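Local coordinates for THUMP domain-containing protein (Pyrococcus horikoshii, PDB 1VBK) that probably binds RNA and ATP, as expected of a ThiI-like protein that joins a ferredoxin-like domain, a THUMP domain and a nucleotide-binding domain, at residues Ile44-His48 / Gly49-Val53. Residues are numbered along the deposited sequence; the frame is centred on the assembly and turned at random.
Sequences IFSRH and GRIIV
Phe-45 and Ile-52 face each other as a hydrogen-bonded antiparallel pair, and their side chains run side by side. Ile-52 N reaches Phe-45 O at 2.8 Å; the return bond from Phe-45 N to Ile-52 O is 3.1 Å. With chi1 at 63°, CG of Phe-45 sits between its own backbone N and carbonyl carbon, which swings the ring toward the neighbouring strand. Ile-52 CB then lies over one ring face, 4.0 Å from the centroid in a CH-pi contact, while its CG1 and CG2 branches rest near CE1 and CZ. On the other ring face the guanidinium of Arg-47 arrives offset toward the rim, its NH1 3.4 Å above the ring plane.

On the face opposite Phe-45 and Ile-52, Ser-46, Ile-51, Ile-44 and Val-53 lie together. Ser-46 CB meets Ile-51 CG1 at 3.9 Å, and helix 19-36 covers this pair through Leu-26 and Met-27. The aliphatic contacts of Ile-44 with Ile-51 and Val-53 are looser.

Packing thins toward the turn, where Arg-47 and His-48 are exposed. Arg-47 N donates to Arg-50 O at 2.8 Å, and the return hydrogen bond from Arg-50 N to Arg-47 O, 3.1 Å, comes from well above the carbonyl plane. A water accepts from Gly-49 N at 2.9 Å and touches Ser-46 OG only weakly. Arg-50 bends at chi2 (-79°) away from the first strand, and its NE forms a salt bridge with Glu-155.

Strand 50-54 continues the sheet by pairing with strand 3-8, as Ile-51 bonds to Val-6. The whole is a beta hairpin with a two-residue loop, His-48 and Gly-49 both having positive phi, closed by a type I' turn from Arg-47 to Arg-50 within the ThiI ferredoxin-like domain.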
loop_
_atom_site.group_PDB
_atom_site.type_symbol
_atom_site.label_atom_id
_atom_site.label_comp_id
_atom_site.label_asym_id
_atom_site.label_seq_id
_atom_site.Cartn_x
_atom_site.Cartn_y
_atom_site.Cartn_z
ATOM N N ILE A 44 10.779 -21.208 -17.439
ATOM C CA ILE A 44 11.354 -20.482 -16.309
ATOM C C ILE A 44 10.749 -21.153 -15.083
ATOM O O ILE A 44 9.527 -21.269 -14.976
ATOM C CB ILE A 44 10.954 -18.989 -16.284
ATOM C CG1 ILE A 44 11.498 -18.272 -17.521
ATOM C CG2 ILE A 44 11.492 -18.329 -15.008
ATOM C CD1 ILE A 44 10.975 -16.852 -17.674
ATOM N N PHE A 45 11.594 -21.626 -14.172
ATOM C CA PHE A 45 11.097 -22.265 -12.962
ATOM C C PHE A 45 12.084 -22.112 -11.818
ATOM O O PHE A 45 13.269 -21.845 -12.038
ATOM C CB PHE A 45 10.767 -23.754 -13.211
ATOM C CG PHE A 45 11.953 -24.604 -13.591
ATOM C CD1 PHE A 45 12.906 -24.970 -12.644
ATOM C CD2 PHE A 45 12.098 -25.070 -14.894
ATOM C CE1 PHE A 45 13.984 -25.790 -12.989
ATOM C CE2 PHE A 45 13.171 -25.891 -15.249
ATOM C CZ PHE A 45 14.116 -26.252 -14.293
ATOM N N SER A 46 11.579 -22.268 -10.598
ATOM C CA SER A 46 12.384 -22.145 -9.390
ATOM C C SER A 46 12.421 -23.476 -8.651
ATOM O O SER A 46 11.372 -24.021 -8.292
ATOM C CB SER A 46 11.774 -21.080 -8.471
ATOM O OG SER A 46 12.525 -20.915 -7.275
ATOM N N ARG A 47 13.620 -23.999 -8.419
ATOM C CA ARG A 47 13.753 -25.251 -7.688
ATOM C C ARG A 47 14.995 -25.256 -6.811
ATOM O O ARG A 47 16.081 -24.877 -7.242
ATOM C CB ARG A 47 13.761 -26.438 -8.655
ATOM C CG ARG A 47 12.378 -26.719 -9.244
ATOM C CD ARG A 47 12.433 -27.686 -10.403
ATOM N NE ARG A 47 11.239 -27.567 -11.232
ATOM C CZ ARG A 47 11.122 -28.070 -12.457
ATOM N NH1 ARG A 47 12.134 -28.740 -13.003
ATOM N NH2 ARG A 47 9.999 -27.881 -13.145
ATOM N N HIS A 48 14.801 -25.657 -5.562
ATOM C CA HIS A 48 15.873 -25.738 -4.579
ATOM C C HIS A 48 16.733 -24.484 -4.444
ATOM O O HIS A 48 17.961 -24.564 -4.402
ATOM C CB HIS A 48 16.738 -26.963 -4.880
ATOM C CG HIS A 48 15.995 -28.254 -4.740
ATOM N ND1 HIS A 48 15.575 -28.738 -3.519
ATOM C CD2 HIS A 48 15.533 -29.125 -5.669
ATOM C CE1 HIS A 48 14.886 -29.850 -3.702
ATOM N NE2 HIS A 48 14.844 -30.107 -4.997
ATOM N N GLY A 49 16.077 -23.330 -4.376
ATOM C CA GLY A 49 16.787 -22.074 -4.194
ATOM C C GLY A 49 17.425 -21.456 -5.418
ATOM O O GLY A 49 18.130 -20.455 -5.309
ATOM N N ARG A 50 17.175 -22.047 -6.579
ATOM C CA ARG A 50 17.719 -21.552 -7.837
ATOM C C ARG A 50 16.596 -21.354 -8.846
ATOM O O ARG A 50 15.562 -22.011 -8.774
ATOM C CB ARG A 50 18.698 -22.571 -8.436
ATOM C CG ARG A 50 20.033 -22.702 -7.732
ATOM C CD ARG A 50 20.948 -21.562 -8.129
ATOM N NE ARG A 50 22.348 -21.837 -7.811
ATOM C CZ ARG A 50 22.879 -21.747 -6.597
ATOM N NH1 ARG A 50 22.134 -21.385 -5.564
ATOM N NH2 ARG A 50 24.169 -22.009 -6.421
ATOM N N ILE A 51 16.809 -20.441 -9.782
ATOM C CA ILE A 51 15.851 -20.230 -10.851
ATOM C C ILE A 51 16.597 -20.653 -12.109
ATOM O O ILE A 51 17.761 -20.286 -12.317
ATOM C CB ILE A 51 15.405 -18.763 -10.962
ATOM C CG1 ILE A 51 14.344 -18.476 -9.899
ATOM C CG2 ILE A 51 14.832 -18.487 -12.360
ATOM C CD1 ILE A 51 13.945 -17.009 -9.795
ATOM N N ILE A 52 15.940 -21.460 -12.926
ATOM C CA ILE A 52 16.535 -21.933 -14.155
ATOM C C ILE A 52 15.704 -21.414 -15.313
ATOM O O ILE A 52 14.476 -21.538 -15.310
ATOM C CB ILE A 52 16.546 -23.487 -14.225
ATOM C CG1 ILE A 52 17.404 -24.071 -13.093
ATOM C CG2 ILE A 52 17.065 -23.946 -15.594
ATOM C CD1 ILE A 52 18.894 -23.745 -13.183
ATOM N N VAL A 53 16.379 -20.814 -16.288
ATOM C CA VAL A 53 15.716 -20.319 -17.482
ATOM C C VAL A 53 16.179 -21.224 -18.618
ATOM O O VAL A 53 17.345 -21.186 -18.993
ATOM C CB VAL A 53 16.138 -18.868 -17.826
ATOM C CG1 VAL A 53 15.456 -18.420 -19.111
ATOM C CG2 VAL A 53 15.784 -17.938 -16.691
HETATM O O HOH W 1 13.224 -22.939 -4.630
#